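Local coordinates for protein transcriptional activator, putative (Pyrococcus furiosus, PDB 1RTW) that is of unknown function, named as a putative transcriptional activator, and belongs to the all-helical TENA/THI-4/PQQC family, at residues G116-E128 and E183-S195. Residues are numbered along the deposited sequence; the frame is centred on the assembly and turned at random.
Sequences GSFLEGFTALYCE and EKERAREVFKEVS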
ATOM      1  N   GLY B 116       5.583   5.086  -5.051  1.00 19.94           N
ATOM      2  CA  GLY B 116       5.872   5.907  -6.212  1.00 19.63           C
ATOM      3  C   GLY B 116       4.684   6.051  -7.127  1.00 18.79           C
ATOM      4  O   GLY B 116       3.623   5.499  -6.863  1.00 18.12           O
ATOM      5  N   SER B 117       4.852   6.836  -8.185  1.00 20.25           N
ATOM      6  CA  SER B 117       3.804   7.033  -9.184  1.00 18.42           C
ATOM      7  C   SER B 117       3.801   5.784 -10.080  1.00 17.72           C
ATOM      8  O   SER B 117       4.779   5.036 -10.099  1.00 16.27           O
ATOM      9  CB  SER B 117       4.146   8.247 -10.038  1.00 18.80           C
ATOM     10  OG  SER B 117       5.335   8.002 -10.773  1.00 21.39           O
ATOM     11  N   PHE B 118       2.729   5.578 -10.842  1.00 15.48           N
ATOM     12  CA  PHE B 118       2.662   4.414 -11.724  1.00 17.36           C
ATOM     13  C   PHE B 118       3.797   4.468 -12.753  1.00 18.16           C
ATOM     14  O   PHE B 118       4.438   3.451 -13.041  1.00 16.84           O
ATOM     15  CB  PHE B 118       1.307   4.337 -12.436  1.00 14.75           C
ATOM     16  CG  PHE B 118       1.152   3.122 -13.309  1.00 14.74           C
ATOM     17  CD1 PHE B 118       1.145   1.850 -12.753  1.00 14.36           C
ATOM     18  CD2 PHE B 118       1.020   3.244 -14.688  1.00 15.75           C
ATOM     19  CE1 PHE B 118       1.012   0.730 -13.542  1.00  8.91           C
ATOM     20  CE2 PHE B 118       0.884   2.120 -15.491  1.00 11.95           C
ATOM     21  CZ  PHE B 118       0.882   0.864 -14.916  1.00 13.69           C
ATOM     22  N   LEU B 119       4.071   5.682 -13.236  1.00 17.33           N
ATOM     23  CA  LEU B 119       5.113   5.945 -14.219  1.00 14.63           C
ATOM     24  C   LEU B 119       6.481   5.482 -13.721  1.00 14.45           C
ATOM     25  O   LEU B 119       7.250   4.857 -14.455  1.00 14.38           O
ATOM     26  CB  LEU B 119       5.148   7.445 -14.543  1.00 13.21           C
ATOM     27  CG  LEU B 119       6.267   7.887 -15.496  1.00 17.08           C
ATOM     28  CD1 LEU B 119       6.021   7.323 -16.900  1.00 13.41           C
ATOM     29  CD2 LEU B 119       6.381   9.413 -15.524  1.00 16.84           C
ATOM     30  N   GLU B 120       6.815   5.850 -12.491  1.00 16.45           N
ATOM     31  CA  GLU B 120       8.084   5.433 -11.900  1.00 17.16           C
ATOM     32  C   GLU B 120       8.131   3.901 -11.816  1.00 18.01           C
ATOM     33  O   GLU B 120       9.140   3.269 -12.149  1.00 17.75           O
ATOM     34  CB  GLU B 120       8.220   6.014 -10.499  1.00 21.45           C
ATOM     35  CG  GLU B 120       8.393   7.541 -10.430  1.00 22.31           C
ATOM     36  CD  GLU B 120       8.464   8.042  -8.989  1.00 26.88           C
ATOM     37  OE1 GLU B 120       7.416   8.061  -8.298  1.00 27.12           O
ATOM     38  OE2 GLU B 120       9.571   8.403  -8.535  1.00 29.91           O
ATOM     39  N   GLY B 121       7.017   3.315 -11.389  1.00 16.80           N
ATOM     40  CA  GLY B 121       6.939   1.878 -11.264  1.00 16.25           C
ATOM     41  C   GLY B 121       7.125   1.179 -12.595  1.00 16.32           C
ATOM     42  O   GLY B 121       7.932   0.256 -12.714  1.00 14.45           O
ATOM     43  N   PHE B 122       6.385   1.628 -13.602  1.00 16.46           N
ATOM     44  CA  PHE B 122       6.476   1.036 -14.926  1.00 16.82           C
ATOM     45  C   PHE B 122       7.859   1.277 -15.526  1.00 16.61           C
ATOM     46  O   PHE B 122       8.377   0.432 -16.249  1.00 17.51           O
ATOM     47  CB  PHE B 122       5.368   1.565 -15.845  1.00 16.29           C
ATOM     48  CG  PHE B 122       4.965   0.588 -16.915  1.00 19.57           C
ATOM     49  CD1 PHE B 122       4.079  -0.437 -16.631  1.00 19.92           C
ATOM     50  CD2 PHE B 122       5.518   0.652 -18.186  1.00 18.01           C
ATOM     51  CE1 PHE B 122       3.753  -1.388 -17.593  1.00 21.05           C
ATOM     52  CE2 PHE B 122       5.195  -0.293 -19.154  1.00 16.90           C
ATOM     53  CZ  PHE B 122       4.312  -1.318 -18.855  1.00 18.86           C
ATOM     54  N   THR B 123       8.464   2.419 -15.205  1.00 15.93           N
ATOM     55  CA  THR B 123       9.803   2.721 -15.694  1.00 16.71           C
ATOM     56  C   THR B 123      10.771   1.704 -15.084  1.00 16.16           C
ATOM     57  O   THR B 123      11.656   1.185 -15.779  1.00 19.54           O
ATOM     58  CB  THR B 123      10.235   4.179 -15.333  1.00 18.16           C
ATOM     59  OG1 THR B 123       9.416   5.104 -16.051  1.00 17.02           O
ATOM     60  CG2 THR B 123      11.673   4.441 -15.712  1.00 16.25           C
ATOM     61  N   ALA B 124      10.582   1.387 -13.802  1.00 13.68           N
ATOM     62  CA  ALA B 124      11.451   0.410 -13.134  1.00 12.81           C
ATOM     63  C   ALA B 124      11.293  -0.969 -13.782  1.00 12.74           C
ATOM     64  O   ALA B 124      12.275  -1.703 -13.949  1.00 11.22           O
ATOM     65  CB  ALA B 124      11.136   0.330 -11.645  1.00 10.16           C
ATOM     66  N   LEU B 125      10.057  -1.303 -14.161  1.00 10.96           N
ATOM     67  CA  LEU B 125       9.776  -2.577 -14.798  1.00 11.93           C
ATOM     68  C   LEU B 125      10.551  -2.677 -16.110  1.00 13.64           C
ATOM     69  O   LEU B 125      11.280  -3.639 -16.331  1.00 12.44           O
ATOM     70  CB  LEU B 125       8.279  -2.737 -15.063  1.00 10.26           C
ATOM     71  CG  LEU B 125       7.907  -3.999 -15.860  1.00  8.53           C
ATOM     72  CD1 LEU B 125       8.211  -5.240 -15.031  1.00  9.26           C
ATOM     73  CD2 LEU B 125       6.454  -3.960 -16.215  1.00  6.27           C
ATOM     74  N   TYR B 126      10.408  -1.660 -16.957  1.00 16.59           N
ATOM     75  CA  TYR B 126      11.094  -1.619 -18.246  1.00 18.79           C
ATOM     76  C   TYR B 126      12.585  -1.837 -18.080  1.00 17.70           C
ATOM     77  O   TYR B 126      13.170  -2.702 -18.728  1.00 20.81           O
ATOM     78  CB  TYR B 126      10.873  -0.267 -18.945  1.00 20.67           C
ATOM     79  CG  TYR B 126      11.644  -0.132 -20.246  1.00 20.92           C
ATOM     80  CD1 TYR B 126      11.500  -1.075 -21.260  1.00 22.66           C
ATOM     81  CD2 TYR B 126      12.539   0.918 -20.445  1.00 22.90           C
ATOM     82  CE1 TYR B 126      12.223  -0.983 -22.436  1.00 24.45           C
ATOM     83  CE2 TYR B 126      13.272   1.027 -21.627  1.00 23.80           C
ATOM     84  CZ  TYR B 126      13.110   0.068 -22.618  1.00 25.06           C
ATOM     85  OH  TYR B 126      13.833   0.142 -23.789  1.00 27.65           O
ATOM     86  N   CYS B 127      13.187  -1.026 -17.221  1.00 16.03           N
ATOM     87  CA  CYS B 127      14.612  -1.098 -16.947  1.00 15.38           C
ATOM     88  C   CYS B 127      15.075  -2.513 -16.588  1.00 15.66           C
ATOM     89  O   CYS B 127      15.993  -3.042 -17.200  1.00 15.70           O
ATOM     90  CB  CYS B 127      14.958  -0.112 -15.831  1.00 14.29           C
ATOM     91  SG  CYS B 127      16.703   0.012 -15.439  1.00 14.66           S
ATOM     92  N   GLU B 128      14.422  -3.125 -15.606  1.00 16.52           N
ATOM     93  CA  GLU B 128      14.745  -4.483 -15.165  1.00 16.98           C
ATOM     94  C   GLU B 128      14.644  -5.544 -16.271  1.00 16.43           C
ATOM     95  O   GLU B 128      15.462  -6.462 -16.342  1.00 14.45           O
ATOM     96  CB  GLU B 128      13.810  -4.873 -14.009  1.00 20.31           C
ATOM     97  CG  GLU B 128      13.490  -6.381 -13.916  1.00 28.41           C
ATOM     98  CD  GLU B 128      12.054  -6.672 -13.493  1.00 31.17           C
ATOM     99  OE1 GLU B 128      11.231  -5.746 -13.409  1.00 36.16           O
ATOM    100  OE2 GLU B 128      11.732  -7.838 -13.226  1.00 36.64           O
ATOM    101  N   GLU B 183       7.462  14.861 -13.454  1.00 45.56           N
ATOM    102  CA  GLU B 183       7.153  13.465 -13.216  1.00 44.57           C
ATOM    103  C   GLU B 183       8.030  12.555 -14.065  1.00 43.55           C
ATOM    104  O   GLU B 183       8.344  11.435 -13.660  1.00 43.32           O
ATOM    105  CB  GLU B 183       5.665  13.212 -13.459  1.00 46.38           C
ATOM    106  CG  GLU B 183       5.084  12.041 -12.669  1.00 50.23           C
ATOM    107  CD  GLU B 183       5.306  12.153 -11.159  1.00 51.78           C
ATOM    108  OE1 GLU B 183       6.044  11.312 -10.598  1.00 53.74           O
ATOM    109  OE2 GLU B 183       4.729  13.063 -10.527  1.00 50.68           O
ATOM    110  N   LYS B 184       8.443  13.040 -15.233  1.00 42.44           N
ATOM    111  CA  LYS B 184       9.319  12.258 -16.091  1.00 42.21           C
ATOM    112  C   LYS B 184      10.681  12.148 -15.421  1.00 42.33           C
ATOM    113  O   LYS B 184      11.298  11.084 -15.446  1.00 42.06           O
ATOM    114  CB  LYS B 184       9.475  12.891 -17.476  1.00 44.53           C
ATOM    115  CG  LYS B 184       8.406  12.485 -18.472  1.00 46.53           C
ATOM    116  CD  LYS B 184       8.672  13.068 -19.853  1.00 48.96           C
ATOM    117  CE  LYS B 184       7.522  12.755 -20.795  1.00 50.00           C
ATOM    118  NZ  LYS B 184       7.752  13.182 -22.205  1.00 51.86           N
ATOM    119  N   GLU B 185      11.133  13.240 -14.803  1.00 43.08           N
ATOM    120  CA  GLU B 185      12.424  13.264 -14.113  1.00 44.43           C
ATOM    121  C   GLU B 185      12.458  12.282 -12.951  1.00 43.91           C
ATOM    122  O   GLU B 185      13.494  11.680 -12.672  1.00 41.73           O
ATOM    123  CB  GLU B 185      12.762  14.673 -13.612  1.00 46.25           C
ATOM    124  CG  GLU B 185      13.651  15.485 -14.552  1.00 49.48           C
ATOM    125  CD  GLU B 185      15.040  14.881 -14.759  1.00 50.65           C
ATOM    126  OE1 GLU B 185      15.645  14.364 -13.792  1.00 50.66           O
ATOM    127  OE2 GLU B 185      15.540  14.946 -15.901  1.00 50.97           O
ATOM    128  N   ARG B 186      11.328  12.147 -12.262  1.00 46.34           N
ATOM    129  CA  ARG B 186      11.213  11.220 -11.139  1.00 48.01           C
ATOM    130  C   ARG B 186      11.486   9.816 -11.678  1.00 42.34           C
ATOM    131  O   ARG B 186      12.272   9.064 -11.107  1.00 38.01           O
ATOM    132  CB  ARG B 186       9.807  11.282 -10.534  1.00 58.65           C
ATOM    133  CG  ARG B 186       9.516  12.523  -9.699  1.00 72.14           C
ATOM    134  CD  ARG B 186       9.606  12.219  -8.211  1.00 83.10           C
ATOM    135  NE  ARG B 186       9.258  13.380  -7.397  1.00 95.21           N
ATOM    136  CZ  ARG B 186       9.108  13.360  -6.074  1.00102.65           C
ATOM    137  NH1 ARG B 186       9.272  12.232  -5.393  1.00107.53           N
ATOM    138  NH2 ARG B 186       8.794  14.477  -5.428  1.00107.68           N
ATOM    139  N   ALA B 187      10.860   9.501 -12.808  1.00 36.84           N
ATOM    140  CA  ALA B 187      11.035   8.210 -13.454  1.00 34.06           C
ATOM    141  C   ALA B 187      12.464   8.066 -13.951  1.00 32.77           C
ATOM    142  O   ALA B 187      13.043   6.991 -13.848  1.00 34.77           O
ATOM    143  CB  ALA B 187      10.057   8.057 -14.605  1.00 31.97           C
ATOM    144  N   ARG B 188      13.028   9.138 -14.509  1.00 31.31           N
ATOM    145  CA  ARG B 188      14.408   9.086 -14.993  1.00 30.76           C
ATOM    146  C   ARG B 188      15.325   8.661 -13.850  1.00 28.92           C
ATOM    147  O   ARG B 188      16.220   7.831 -14.037  1.00 26.96           O
ATOM    148  CB  ARG B 188      14.863  10.443 -15.550  1.00 32.51           C
ATOM    149  CG  ARG B 188      14.142  10.879 -16.818  1.00 35.72           C
ATOM    150  CD  ARG B 188      14.698  12.200 -17.358  1.00 40.98           C
ATOM    151  NE  ARG B 188      13.755  12.898 -18.236  1.00 44.23           N
ATOM    152  CZ  ARG B 188      13.611  12.664 -19.539  1.00 46.64           C
ATOM    153  NH1 ARG B 188      14.357  11.747 -20.142  1.00 47.97           N
ATOM    154  NH2 ARG B 188      12.699  13.328 -20.240  1.00 48.29           N
ATOM    155  N   GLU B 189      15.072   9.215 -12.664  1.00 27.95           N
ATOM    156  CA  GLU B 189      15.858   8.897 -11.479  1.00 30.15           C
ATOM    157  C   GLU B 189      15.712   7.429 -11.086  1.00 28.31           C
ATOM    158  O   GLU B 189      16.690   6.780 -10.724  1.00 26.56           O
ATOM    159  CB  GLU B 189      15.458   9.789 -10.297  1.00 35.79           C
ATOM    160  CG  GLU B 189      16.103  11.175 -10.303  1.00 44.64           C
ATOM    161  CD  GLU B 189      17.632  11.122 -10.302  1.00 48.48           C
ATOM    162  OE1 GLU B 189      18.213  10.231  -9.642  1.00 51.50           O
ATOM    163  OE2 GLU B 189      18.253  11.974 -10.973  1.00 49.97           O
ATOM    164  N   VAL B 190      14.486   6.916 -11.136  1.00 25.91           N
ATOM    165  CA  VAL B 190      14.250   5.525 -10.792  1.00 24.70           C
ATOM    166  C   VAL B 190      14.974   4.611 -11.777  1.00 23.63           C
ATOM    167  O   VAL B 190      15.603   3.632 -11.363  1.00 22.95           O
ATOM    168  CB  VAL B 190      12.734   5.204 -10.705  1.00 24.03           C
ATOM    169  CG1 VAL B 190      12.508   3.714 -10.594  1.00 23.50           C
ATOM    170  CG2 VAL B 190      12.138   5.880  -9.480  1.00 23.11           C
ATOM    171  N   PHE B 191      14.939   4.961 -13.064  1.00 23.85           N
ATOM    172  CA  PHE B 191      15.612   4.162 -14.093  1.00 24.07           C
ATOM    173  C   PHE B 191      17.116   4.088 -13.803  1.00 24.39           C
ATOM    174  O   PHE B 191      17.741   3.029 -13.940  1.00 23.53           O
ATOM    175  CB  PHE B 191      15.366   4.747 -15.495  1.00 22.05           C
ATOM    176  CG  PHE B 191      15.877   3.871 -16.621  1.00 21.00           C
ATOM    177  CD1 PHE B 191      17.217   3.918 -17.016  1.00 19.17           C
ATOM    178  CD2 PHE B 191      15.025   2.970 -17.258  1.00 20.10           C
ATOM    179  CE1 PHE B 191      17.700   3.077 -18.024  1.00 19.70           C
ATOM    180  CE2 PHE B 191      15.494   2.126 -18.265  1.00 19.19           C
ATOM    181  CZ  PHE B 191      16.835   2.178 -18.650  1.00 19.28           C
ATOM    182  N   LYS B 192      17.686   5.225 -13.409  1.00 25.32           N
ATOM    183  CA  LYS B 192      19.102   5.314 -13.075  1.00 25.63           C
ATOM    184  C   LYS B 192      19.426   4.415 -11.887  1.00 24.81           C
ATOM    185  O   LYS B 192      20.380   3.636 -11.924  1.00 24.82           O
ATOM    186  CB  LYS B 192      19.472   6.759 -12.730  1.00 29.11           C
ATOM    187  CG  LYS B 192      20.885   6.946 -12.193  1.00 33.11           C
ATOM    188  CD  LYS B 192      21.205   8.418 -11.964  1.00 39.19           C
ATOM    189  CE  LYS B 192      21.156   9.198 -13.272  1.00 42.53           C
ATOM    190  NZ  LYS B 192      21.315  10.662 -13.060  1.00 46.86           N
ATOM    191  N   GLU B 193      18.604   4.508 -10.848  1.00 22.18           N
ATOM    192  CA  GLU B 193      18.807   3.727  -9.643  1.00 20.17           C
ATOM    193  C   GLU B 193      18.645   2.232  -9.922  1.00 19.69           C
ATOM    194  O   GLU B 193      19.452   1.431  -9.450  1.00 18.90           O
ATOM    195  CB  GLU B 193      17.854   4.216  -8.542  1.00 21.63           C
ATOM    196  CG  GLU B 193      18.187   3.747  -7.128  1.00 23.62           C
ATOM    197  CD  GLU B 193      19.499   4.312  -6.569  1.00 27.39           C
ATOM    198  OE1 GLU B 193      19.926   3.840  -5.489  1.00 25.88           O
ATOM    199  OE2 GLU B 193      20.094   5.232  -7.183  1.00 28.84           O
ATOM    200  N   VAL B 194      17.640   1.856 -10.718  1.00 16.85           N
ATOM    201  CA  VAL B 194      17.444   0.441 -11.033  1.00 17.75           C
ATOM    202  C   VAL B 194      18.636  -0.070 -11.849  1.00 18.72           C
ATOM    203  O   VAL B 194      19.069  -1.216 -11.681  1.00 17.26           O
ATOM    204  CB  VAL B 194      16.092   0.166 -11.767  1.00 16.48           C
ATOM    205  CG1 VAL B 194      15.988  -1.310 -12.186  1.00 13.92           C
ATOM    206  CG2 VAL B 194      14.933   0.504 -10.856  1.00 11.58           C
ATOM    207  N   SER B 195      19.200   0.814 -12.674  1.00 20.71           N
ATOM    208  CA  SER B 195      20.362   0.485 -13.503  1.00 20.66           C
ATOM    209  C   SER B 195      21.560   0.106 -12.641  1.00 19.48           C
ATOM    210  O   SER B 195      22.249  -0.874 -12.922  1.00 18.82           O
ATOM    211  CB  SER B 195      20.732   1.668 -14.404  1.00 21.96           C
ATOM    212  OG  SER B 195      19.777   1.850 -15.428  1.00 21.66           O
TER
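Cys127 lays its sulfur over one face of the Phe191 ring, close to the centre: SG stands 3.8 Å from the ring centroid and 11° off the normal, a Cys sulfur-aromatic contact. At the ring's edge, near its plane, lie Thr123 CG2 and Tyr126 CD2, the latter 3.9 Å from Phe191 CE2. With SG anti to the backbone N (chi1 -176°), the sulfur sits between the Phe191 face and Val194 CG1, 3.6 Å from SG.

Helices 118-142 and 181-201 pack side by side in this all-helical TENA/THI-4/PQQC-family fold, and helix 100-115 touches Ala124, Val190 and Val194. Segments 118-128 and 183-195 run in roughly the same direction, their axes 8.5 Å apart and inclined by 32°. Ala124 CB rests against Val190 CG1 and Val194 CG2, and Ala187 CB meets both Leu119 CG and Thr123 OG1. That hydroxyl donates to Leu119 O over 2.7 Å from above the carbonyl plane; Thr123 N takes the same oxygen from the opposite face. Ser195 OG likewise donates to Phe191 O, and is also bonded to Trp14.

Polar groups gather at the start of helix 118-142. Within segment 116-128, Ser117 and Glu120 form a capping box: Ser117 N reaches the anti lone pair of Glu120 OE1 at 2.8 Å, Ser117 OG also donates on that oxygen's anti side, and Glu120 N returns a bond to Ser117 OG. Glu120 is a knob among Glu183, Arg186, Ala187 and Val190; its CG lies by Ala187 N and Arg186 CB, its OE2 by Val190 CG2 and 3.5 Å from Arg186 CB. Glu183 OE1 comes within 4.2 Å of Glu120 OE1, which might raise either carboxylate's proton affinity, although the Ser117 donors probably favour a charged Glu120, and Glu183 OE2 is hydrogen-bonded to His179 of another subunit. Apolar and sulfur-ring contacts thus join the helices, while the hydroxyls of Thr123 and Ser195 each bond back to a carbonyl of their own helix.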